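Local coordinates for phenazine-1-carboxylate N-methyltransferase (Pseudomonas aeruginosa, PDB 2IP2), which transfers a methyl group from S-adenosyl-L-methionine to phenazine-1-carboxylate, giving 5-methylphenazine-1-carboxylate on the pathway to the blue virulence pigment pyocyanin, at residues Glu56-His59 and Arg60-Leu64; Tyr133-Leu136 and Lys137-Pro140; Leu155-His158 and Glu159-Arg162; Gly223-Met226 and Leu227-Val230. All coordinates share one frame; numbering follows the deposited sequence. Where two conformers were deposited one is given.

All four contacts are local, between residues a few positions apart, but their settings differ. Interaction 1 is a regular helix in the dimerisation domain, one face packed in the domain and the other reaching the second subunit with arginines. Interactions 2, 3 and 4 lie in the methyltransferase domain. Interaction 2 is a surface contact at a helix end, combining an aromatic ring, a thiol and an arginine. Interaction 3, closest to the centre of the chain, is a proline-kinked helix with a buried apolar face and a charged rim. Interaction 4, a surface loop, has no helix at all: an aspartate organises its turn, while M226 and V230 pack against strand 193-198.

Interaction 1: residues Glu56-His59 and Arg60-Leu64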
loop_
_atom_site.group_PDB
_atom_site.type_symbol
_atom_site.label_atom_id
_atom_site.label_comp_id
_atom_site.label_asym_id
_atom_site.label_seq_id
_atom_site.Cartn_x
_atom_site.Cartn_y
_atom_site.Cartn_z
ATOM N N GLU A 56 7.037 14.350 19.112
ATOM C CA GLU A 56 6.807 12.908 19.266
ATOM C C GLU A 56 6.194 12.300 18.003
ATOM O O GLU A 56 6.632 11.233 17.557
ATOM C CB GLU A 56 5.947 12.623 20.483
ATOM C CG GLU A 56 6.065 11.141 20.860
ATOM C CD GLU A 56 4.834 10.585 21.611
ATOM O OE1 GLU A 56 4.709 9.337 21.711
ATOM O OE2 GLU A 56 3.987 11.391 22.065
ATOM N N ARG A 57 5.239 13.004 17.397
ATOM C CA ARG A 57 4.593 12.473 16.181
ATOM C C ARG A 57 5.529 12.526 15.023
ATOM O O ARG A 57 5.585 11.600 14.227
ATOM C CB ARG A 57 3.280 13.211 15.865
ATOM C CG ARG A 57 2.278 12.963 16.985
ATOM C CD ARG A 57 0.858 13.476 16.596
ATOM N NE ARG A 57 0.685 14.934 16.542
ATOM C CZ ARG A 57 0.535 15.720 17.610
ATOM N NH1 ARG A 57 0.504 15.183 18.826
ATOM N NH2 ARG A 57 0.364 17.033 17.457
ATOM N N ILE A 58 6.287 13.623 14.904
ATOM C CA ILE A 58 7.305 13.661 13.871
ATOM C C ILE A 58 8.317 12.558 14.021
ATOM O O ILE A 58 8.706 11.903 13.023
ATOM C CB ILE A 58 8.021 15.060 13.727
ATOM C CG1 ILE A 58 6.973 16.112 13.340
ATOM C CG2 ILE A 58 9.228 14.958 12.703
ATOM C CD1 ILE A 58 6.304 16.014 11.915
ATOM N N HIS A 59 8.724 12.332 15.251
ATOM C CA HIS A 59 9.660 11.273 15.543
ATOM C C HIS A 59 9.158 9.932 15.034
ATOM O O HIS A 59 9.935 9.136 14.414
ATOM C CB HIS A 59 9.948 11.151 17.044
ATOM C CG HIS A 59 10.986 10.105 17.346
ATOM N ND1 HIS A 59 12.325 10.295 17.063
ATOM C CD2 HIS A 59 10.880 8.849 17.843
ATOM C CE1 HIS A 59 13.002 9.205 17.397
ATOM N NE2 HIS A 59 12.149 8.310 17.866
ATOM N N ARG A 60 7.881 9.638 15.301
ATOM C CA ARG A 60 7.350 8.324 14.927
ATOM C C ARG A 60 7.178 8.176 13.416
ATOM O O ARG A 60 7.409 7.089 12.814
ATOM C CB ARG A 60 6.047 8.091 15.652
ATOM C CG ARG A 60 6.288 7.928 17.193
ATOM C CD ARG A 60 5.028 8.148 17.959
ATOM N NE ARG A 60 4.169 6.954 17.864
ATOM C CZ ARG A 60 3.019 6.787 18.497
ATOM N NH1 ARG A 60 2.460 7.777 19.207
ATOM N NH2 ARG A 60 2.374 5.622 18.377
ATOM N N LEU A 61 6.733 9.259 12.792
ATOM C CA LEU A 61 6.663 9.256 11.330
ATOM C C LEU A 61 8.049 9.048 10.725
ATOM O O LEU A 61 8.231 8.248 9.806
ATOM C CB LEU A 61 5.983 10.557 10.809
ATOM C CG LEU A 61 5.919 10.745 9.255
ATOM C CD1 LEU A 61 5.070 9.656 8.628
ATOM C CD2 LEU A 61 5.266 12.130 9.037
ATOM N N MET A 62 9.036 9.840 11.191
ATOM C CA MET A 62 10.368 9.799 10.585
ATOM C C MET A 62 11.036 8.424 10.849
ATOM O O MET A 62 11.704 7.928 9.961
ATOM C CB MET A 62 11.259 10.948 11.105
ATOM C CG MET A 62 10.815 12.387 10.652
ATOM S SD MET A 62 10.947 12.543 8.860
ATOM C CE MET A 62 12.676 12.138 8.527
ATOM N N ARG A 63 10.875 7.860 12.057
ATOM C CA ARG A 63 11.366 6.526 12.382
ATOM C C ARG A 63 10.890 5.492 11.336
ATOM O O ARG A 63 11.687 4.677 10.830
ATOM C CB ARG A 63 10.811 6.109 13.746
ATOM C CG ARG A 63 11.409 4.905 14.313
ATOM C CD ARG A 63 11.249 5.019 15.851
ATOM N NE ARG A 63 9.855 4.931 16.280
ATOM C CZ ARG A 63 9.533 4.659 17.527
ATOM N NH1 ARG A 63 10.526 4.486 18.410
ATOM N NH2 ARG A 63 8.269 4.523 17.893
ATOM N N LEU A 64 9.595 5.556 11.026
ATOM C CA LEU A 64 8.988 4.709 10.007
ATOM C C LEU A 64 9.618 4.923 8.619
ATOM O O LEU A 64 10.016 3.966 7.940
ATOM C CB LEU A 64 7.472 5.008 9.959
ATOM C CG LEU A 64 6.632 4.128 9.042
ATOM C CD1 LEU A 64 5.203 4.128 9.551
ATOM C CD2 LEU A 64 6.704 4.627 7.580
#
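E56 and R60 stand one turn apart on helix 55-67, part of the dimerisation domain, whose three short helices followed by a two-stranded hairpin resemble a winged helix-turn-helix. Their side chains run side by side, and E56 OE1 lies 3.7 Å from R60 NH1, a long salt bridge with the carboxylate and guanidinium planes only 21° apart. A glutamate suits this exposed edge, where it can lie alongside R60 and probably shares its charge weakly. R57 gives its carbonyl to the helix, R57 O accepting from L61 N at 3.0 Å, but its side chain leaves the turn and hydrogen-bonds through NE and NH2 to L117 O and L118 O of the second subunit. Next comes the apolar face: I58 CG2 is 3.7 Å from M62 CG, the two side chains pointing the same way, while I58 O accepts from M62 N at 2.8 Å. The branched isoleucine fills the buried side against helix 44-51, and the flexible methionine bends at chi2 and chi3 and packs on L33, I37 and Y79. H59 closes the segment. Its chi1 of -177° carries the ring along the helix toward R63, and ND1 is held by D44. R60 NE and R63 NH2 both form salt bridges with D288 of the second subunit, and R60 NH2 hydrogen-bonds to G297 O there, so long arginines suit a face that must reach across the dimer. The H59 ring and R63 guanidinium are inclined by 57°; H59 CD2 sits 4.1 Å above one guanidinium face, near its rim, and H59 NE2 lies 4.0 Å from R63 CD.

Interaction 2: residues Tyr133-Leu136 and Lys137-Pro140; sequences YSYL and KRCP
Y135 meets both R138 and C139 in the last turn of helix 132-138, where the helix ends and C139, leaving helical geometry, takes the N-cap position of helix 140-150. The tight part is the backbone and the foot of the tyrosine: C139 N donates to Y135 O at 2.9 Å, and C139 CB rests 3.3 Å from the same oxygen. A chi1 of 175° turns the Y135 ring away from its own amide and toward the helix end. There C139 SG, in one of two alternative conformers, makes an oblique sulfur-aromatic contact, 4.4 Å from the ring centroid and 30° off the normal. A small thiol can approach the ring where the helix ends, and proline, lacking an N-H, is well placed in the first turn of a helix. The ring is packed further by F124, edge-to-face, and by F128, while its hydroxyl bonds to E105.

The outer side is looser. R138 NH2 comes no nearer than 4.0 Å to Y135 CD1, with guanidinium and ring planes 69° apart, and the arginine's NE is engaged by E130 in a salt bridge. K137 N donates to Y133 O at 3.1 Å; in the conformer given, the lysine side chain leads away, as suits an exposed residue. The sulfur-aromatic contact, seen in one conformer, probably adds a little to a side held mainly by the backbone bond and neighbouring rings, whereas the arginine is probably placed more by E130 than by the tyrosine.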
loop_
_atom_site.group_PDB
_atom_site.type_symbol
_atom_site.label_atom_id
_atom_site.label_comp_id
_atom_site.label_asym_id
_atom_site.label_seq_id
_atom_site.Cartn_x
_atom_site.Cartn_y
_atom_site.Cartn_z
ATOM N N TYR A 133 -11.674 12.226 -17.451
ATOM C CA TYR A 133 -11.297 13.272 -18.419
ATOM C C TYR A 133 -12.305 14.410 -18.478
ATOM O O TYR A 133 -11.899 15.547 -18.695
ATOM C CB TYR A 133 -11.010 12.730 -19.830
ATOM C CG TYR A 133 -9.744 11.922 -19.815
ATOM C CD1 TYR A 133 -8.522 12.534 -19.511
ATOM C CD2 TYR A 133 -9.773 10.524 -20.034
ATOM C CE1 TYR A 133 -7.330 11.783 -19.447
ATOM C CE2 TYR A 133 -8.601 9.766 -19.973
ATOM C CZ TYR A 133 -7.386 10.404 -19.680
ATOM O OH TYR A 133 -6.218 9.649 -19.626
ATOM N N SER A 134 -13.575 14.124 -18.220
ATOM C CA SER A 134 -14.566 15.237 -18.096
ATOM C C SER A 134 -14.216 16.130 -16.917
ATOM O O SER A 134 -14.245 17.370 -17.057
ATOM C CB SER A 134 -15.992 14.739 -17.950
ATOM O OG SER A 134 -16.351 14.009 -19.093
ATOM N N TYR A 135 -13.897 15.495 -15.772
ATOM C CA TYR A 135 -13.403 16.194 -14.546
ATOM C C TYR A 135 -12.185 17.076 -14.787
ATOM O O TYR A 135 -12.158 18.207 -14.291
ATOM C CB TYR A 135 -13.088 15.157 -13.433
ATOM C CG TYR A 135 -12.474 15.661 -12.156
ATOM C CD1 TYR A 135 -13.255 16.197 -11.146
ATOM C CD2 TYR A 135 -11.089 15.554 -11.937
ATOM C CE1 TYR A 135 -12.670 16.663 -9.934
ATOM C CE2 TYR A 135 -10.506 16.004 -10.747
ATOM C CZ TYR A 135 -11.296 16.574 -9.776
ATOM O OH TYR A 135 -10.722 17.011 -8.603
ATOM N N LEU A 136 -11.160 16.551 -15.469
ATOM C CA LEU A 136 -9.935 17.312 -15.781
ATOM C C LEU A 136 -10.203 18.530 -16.682
ATOM O O LEU A 136 -9.673 19.612 -16.418
ATOM C CB LEU A 136 -8.864 16.433 -16.451
ATOM C CG LEU A 136 -8.272 15.333 -15.562
ATOM C CD1 LEU A 136 -7.135 14.740 -16.405
ATOM C CD2 LEU A 136 -7.766 15.808 -14.235
ATOM N N LYS A 137 -11.028 18.323 -17.702
ATOM C CA LYS A 137 -11.353 19.400 -18.654
ATOM C C LYS A 137 -12.214 20.449 -17.946
ATOM O O LYS A 137 -12.056 21.641 -18.195
ATOM C CB LYS A 137 -12.101 18.855 -19.871
ATOM C CG LYS A 137 -11.581 19.368 -21.247
ATOM C CD LYS A 137 -12.349 18.743 -22.423
ATOM C CE LYS A 137 -11.610 18.965 -23.775
ATOM N NZ LYS A 137 -12.496 18.776 -25.003
ATOM N N ARG A 138 -13.096 20.013 -17.056
ATOM C CA ARG A 138 -13.970 20.958 -16.339
ATOM C C ARG A 138 -13.245 21.745 -15.255
ATOM O O ARG A 138 -13.498 22.958 -15.071
ATOM C CB ARG A 138 -15.183 20.245 -15.765
ATOM C CG ARG A 138 -16.129 21.162 -15.004
ATOM C CD ARG A 138 -17.235 20.389 -14.334
ATOM N NE ARG A 138 -16.758 19.527 -13.266
ATOM C CZ ARG A 138 -16.434 19.939 -12.037
ATOM N NH1 ARG A 138 -16.517 21.236 -11.697
ATOM N NH2 ARG A 138 -16.008 19.048 -11.134
ATOM N N CYS A 139 -12.350 21.072 -14.531
ATOM C CA CYS A 139 -11.745 21.668 -13.352
ATOM C C CYS A 139 -10.321 22.009 -13.714
ATOM O O CYS A 139 -9.424 21.150 -13.645
ATOM C CB CYS A 139 -11.725 20.703 -12.173
ATOM S SG CYS A 139 -13.318 20.235 -11.560
ATOM N N PRO A 140 -10.092 23.274 -14.106
ATOM C CA PRO A 140 -8.756 23.649 -14.540
ATOM C C PRO A 140 -7.626 23.350 -13.524
ATOM O O PRO A 140 -6.547 22.947 -13.937
ATOM C CB PRO A 140 -8.900 25.158 -14.806
ATOM C CG PRO A 140 -10.364 25.308 -15.213
ATOM C CD PRO A 140 -11.040 24.404 -14.190
#

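Interaction 3: residues Leu155-His158 and Glu159-Arg162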
loop_
_atom_site.group_PDB
_atom_site.type_symbol
_atom_site.label_atom_id
_atom_site.label_comp_id
_atom_site.label_asym_id
_atom_site.label_seq_id
_atom_site.Cartn_x
_atom_site.Cartn_y
_atom_site.Cartn_z
ATOM N N LEU A 155 10.674 10.753 -16.976
ATOM C CA LEU A 155 11.768 9.793 -16.804
ATOM C C LEU A 155 11.935 8.945 -18.071
ATOM O O LEU A 155 13.059 8.719 -18.534
ATOM C CB LEU A 155 11.550 8.894 -15.573
ATOM C CG LEU A 155 12.263 9.245 -14.262
ATOM C CD1 LEU A 155 11.671 10.469 -13.569
ATOM C CD2 LEU A 155 12.285 8.059 -13.299
ATOM N N ALA A 156 10.825 8.479 -18.625
ATOM C CA ALA A 156 10.887 7.611 -19.793
ATOM C C ALA A 156 11.236 8.459 -21.018
ATOM O O ALA A 156 12.103 8.070 -21.820
ATOM C CB ALA A 156 9.581 6.882 -20.000
ATOM N N PHE A 157 10.577 9.614 -21.140
ATOM C CA PHE A 157 10.780 10.505 -22.294
ATOM C C PHE A 157 12.235 10.942 -22.438
ATOM O O PHE A 157 12.678 11.129 -23.551
ATOM C CB PHE A 157 9.906 11.768 -22.209
ATOM C CG PHE A 157 8.413 11.525 -22.444
ATOM C CD1 PHE A 157 7.926 10.307 -22.942
ATOM C CD2 PHE A 157 7.495 12.540 -22.148
ATOM C CE1 PHE A 157 6.525 10.115 -23.153
ATOM C CE2 PHE A 157 6.118 12.357 -22.357
ATOM C CZ PHE A 157 5.634 11.137 -22.853
ATOM N N HIS A 158 12.947 11.162 -21.324
ATOM C CA HIS A 158 14.321 11.633 -21.390
ATOM C C HIS A 158 15.250 10.553 -21.910
ATOM O O HIS A 158 16.319 10.874 -22.465
ATOM C CB HIS A 158 14.830 12.167 -20.038
ATOM C CG HIS A 158 14.184 13.456 -19.617
ATOM N ND1 HIS A 158 14.076 14.547 -20.452
ATOM C CD2 HIS A 158 13.619 13.828 -18.444
ATOM C CE1 HIS A 158 13.475 15.536 -19.817
ATOM N NE2 HIS A 158 13.175 15.122 -18.598
ATOM N N GLU A 159 14.862 9.286 -21.725
ATOM C CA GLU A 159 15.612 8.156 -22.328
ATOM C C GLU A 159 15.467 8.082 -23.824
ATOM O O GLU A 159 16.371 7.597 -24.485
ATOM C CB GLU A 159 15.210 6.791 -21.779
ATOM C CG GLU A 159 15.994 6.358 -20.530
ATOM C CD GLU A 159 17.500 6.309 -20.742
ATOM O OE1 GLU A 159 18.038 5.428 -21.487
ATOM O OE2 GLU A 159 18.153 7.187 -20.147
ATOM N N ILE A 160 14.342 8.538 -24.362
ATOM C CA ILE A 160 14.080 8.350 -25.798
ATOM C C ILE A 160 15.193 8.918 -26.725
ATOM O O ILE A 160 15.758 8.183 -27.569
ATOM C CB ILE A 160 12.626 8.771 -26.183
ATOM C CG1 ILE A 160 11.670 7.686 -25.684
ATOM C CG2 ILE A 160 12.443 8.896 -27.702
ATOM C CD1 ILE A 160 10.254 8.097 -25.683
ATOM N N PRO A 161 15.533 10.213 -26.575
ATOM C CA PRO A 161 16.600 10.755 -27.427
ATOM C C PRO A 161 18.003 10.230 -27.096
ATOM O O PRO A 161 18.955 10.575 -27.828
ATOM C CB PRO A 161 16.532 12.250 -27.160
ATOM C CG PRO A 161 15.978 12.336 -25.738
ATOM C CD PRO A 161 14.966 11.242 -25.677
ATOM N N ARG A 162 18.146 9.474 -25.997
ATOM C CA ARG A 162 19.395 8.733 -25.714
ATOM C C ARG A 162 19.400 7.400 -26.457
ATOM O O ARG A 162 20.467 6.896 -26.795
ATOM C CB ARG A 162 19.611 8.466 -24.211
ATOM C CG ARG A 162 19.763 9.720 -23.323
ATOM C CD ARG A 162 20.029 9.384 -21.826
ATOM N NE ARG A 162 19.761 10.543 -20.957
ATOM C CZ ARG A 162 18.796 10.605 -20.023
ATOM N NH1 ARG A 162 18.002 9.559 -19.783
ATOM N NH2 ARG A 162 18.623 11.721 -19.311
#
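Across a proline kink in helix 154-163 of the methyltransferase domain, F157 and H158 meet I160, P161 and R162, near the predicted S-adenosyl-L-methionine site. P161 has no N-H to offer the preceding turn, and its ring carbon CD instead lies 3.1 Å from F157 O. The bonding around the kink is correspondingly irregular. I160 N donates to F157 O at 3.2 Å, standing well above the carbonyl plane, while A156 O receives only weak bonds from E159 N and I160 N.

On the buried face, I160 CD1 approaches F157 CD1 to 4.2 Å, a modest apolar contact that suits two bulky hydrocarbon side chains. The outer rim is polar. R162 extends from CG to NE and then lies back over the preceding turn, so that H158 O sits 3.4 Å above one guanidinium face, where the in-plane N-H groups do not point at it and no hydrogen bond forms. R162 NH2 also reaches H158 CB at 3.9 Å. E159, its chain bent at chi2, turns its carboxylate to the guanidinium edge; the salt bridge from R162 NH1 to E159 OE2 is modelled as implausibly short, and its exact length is doubtful.

F157, I160 and P161 pack on helix 180-188 through A184, L181 and A188 respectively; F157 also touches R241, predicted to bind the cofactor, in the loop after strand 236-240, and L155 faces A9 of the second subunit.

Interaction 4: residues Gly223-Met226 and Leu227-Val230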
loop_
_atom_site.group_PDB
_atom_site.type_symbol
_atom_site.label_atom_id
_atom_site.label_comp_id
_atom_site.label_asym_id
_atom_site.label_seq_id
_atom_site.Cartn_x
_atom_site.Cartn_y
_atom_site.Cartn_z
ATOM N N GLY A 223 -2.897 21.672 -36.074
ATOM C CA GLY A 223 -4.196 21.206 -35.593
ATOM C C GLY A 223 -4.761 20.334 -36.702
ATOM O O GLY A 223 -4.736 20.725 -37.871
ATOM N N GLY A 224 -5.248 19.156 -36.359
ATOM C CA GLY A 224 -5.751 18.270 -37.378
ATOM C C GLY A 224 -6.113 16.957 -36.751
ATOM O O GLY A 224 -5.827 16.724 -35.568
ATOM N N ASP A 225 -6.744 16.088 -37.533
ATOM C CA ASP A 225 -7.151 14.795 -37.003
ATOM C C ASP A 225 -6.197 13.777 -37.579
ATOM O O ASP A 225 -6.110 13.606 -38.796
ATOM C CB ASP A 225 -8.631 14.502 -37.348
ATOM C CG ASP A 225 -9.029 13.018 -37.156
ATOM O OD1 ASP A 225 -8.275 12.203 -36.563
ATOM O OD2 ASP A 225 -10.140 12.671 -37.641
ATOM N N MET A 226 -5.471 13.113 -36.680
ATOM C CA MET A 226 -4.437 12.164 -37.067
ATOM C C MET A 226 -5.002 10.971 -37.834
ATOM O O MET A 226 -4.263 10.253 -38.506
ATOM C CB MET A 226 -3.742 11.647 -35.811
ATOM C CG MET A 226 -4.670 11.025 -34.805
ATOM S SD MET A 226 -3.784 10.433 -33.317
ATOM C CE MET A 226 -5.204 9.842 -32.368
ATOM N N LEU A 227 -6.301 10.737 -37.695
ATOM C CA LEU A 227 -6.953 9.611 -38.338
ATOM C C LEU A 227 -7.227 9.914 -39.810
ATOM O O LEU A 227 -7.362 8.980 -40.620
ATOM C CB LEU A 227 -8.235 9.246 -37.589
ATOM C CG LEU A 227 -8.180 8.131 -36.530
ATOM C CD1 LEU A 227 -6.827 7.890 -35.866
ATOM C CD2 LEU A 227 -9.332 8.278 -35.506
ATOM N N GLN A 228 -7.276 11.209 -40.158
ATOM C CA GLN A 228 -7.333 11.594 -41.576
ATOM C C GLN A 228 -5.992 11.930 -42.212
ATOM O O GLN A 228 -5.702 11.551 -43.346
ATOM C CB GLN A 228 -8.626 12.287 -42.055
ATOM C CG GLN A 228 -9.986 11.581 -41.620
ATOM C CD GLN A 228 -10.171 10.173 -42.134
ATOM O OE1 GLN A 228 -10.062 9.919 -43.349
ATOM N NE2 GLN A 228 -10.485 9.240 -41.220
ATOM N N GLU A 229 -5.127 12.586 -41.440
ATOM C CA GLU A 229 -3.878 13.115 -41.974
ATOM C C GLU A 229 -2.801 13.287 -40.908
ATOM O O GLU A 229 -3.111 13.689 -39.791
ATOM C CB GLU A 229 -4.153 14.448 -42.679
ATOM C CG GLU A 229 -3.245 14.756 -43.846
ATOM C CD GLU A 229 -3.649 16.051 -44.576
ATOM O OE1 GLU A 229 -3.985 17.055 -43.899
ATOM O OE2 GLU A 229 -3.606 16.064 -45.827
ATOM N N VAL A 230 -1.542 13.017 -41.266
ATOM C CA VAL A 230 -0.400 13.436 -40.417
ATOM C C VAL A 230 0.652 14.197 -41.226
ATOM O O VAL A 230 0.749 13.971 -42.415
ATOM C CB VAL A 230 0.307 12.254 -39.687
ATOM C CG1 VAL A 230 -0.680 11.483 -38.773
ATOM C CG2 VAL A 230 1.047 11.338 -40.676
#
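D225 and L227 reach across each other at the start of the loop that follows strand 219-223. The aspartate CG lies anti to its own backbone N (chi1 165°), which brings the carboxylate forward over the next peptides. D225 OD1 then receives L227 N at 2.7 Å, with the N-H approaching from above the carboxylate plane, and it also lies 3.1 Å from L227 CB. M226 and L227 are arranged differently: they lie side by side and point the same way, M226 CG being 4.0 Å from L227 CD1. The M226 CG takes the crowded position between backbone N and carbonyl carbon, which sets it beside L227 while the rest of the side chain extends onward. The D225 OD1 bond to the amide two residues on is an Asx turn, and it overlaps a type I beta turn closed by Q228 N to D225 O at 3.0 Å; the same oxygen also accepts from E229 N, one residue further on. An aspartate suits this position because its short side chain can imitate a backbone carbonyl. In related O-methyltransferases the Gly-Asp-Met sequence after this strand borders the adenosine part of the cofactor, and a similar role is probable here: G224 is backbone-bonded to D198, a predicted cofactor ligand, and M226 packs on L197. From helix 248-261, N257 holds M226 O and R253 holds L227 O. M226 CA adds a CA-H...O contact to E229 O at 3.4 Å, while V230, buried against L197 and A261, sets CG1 4.3 Å from M226 CB.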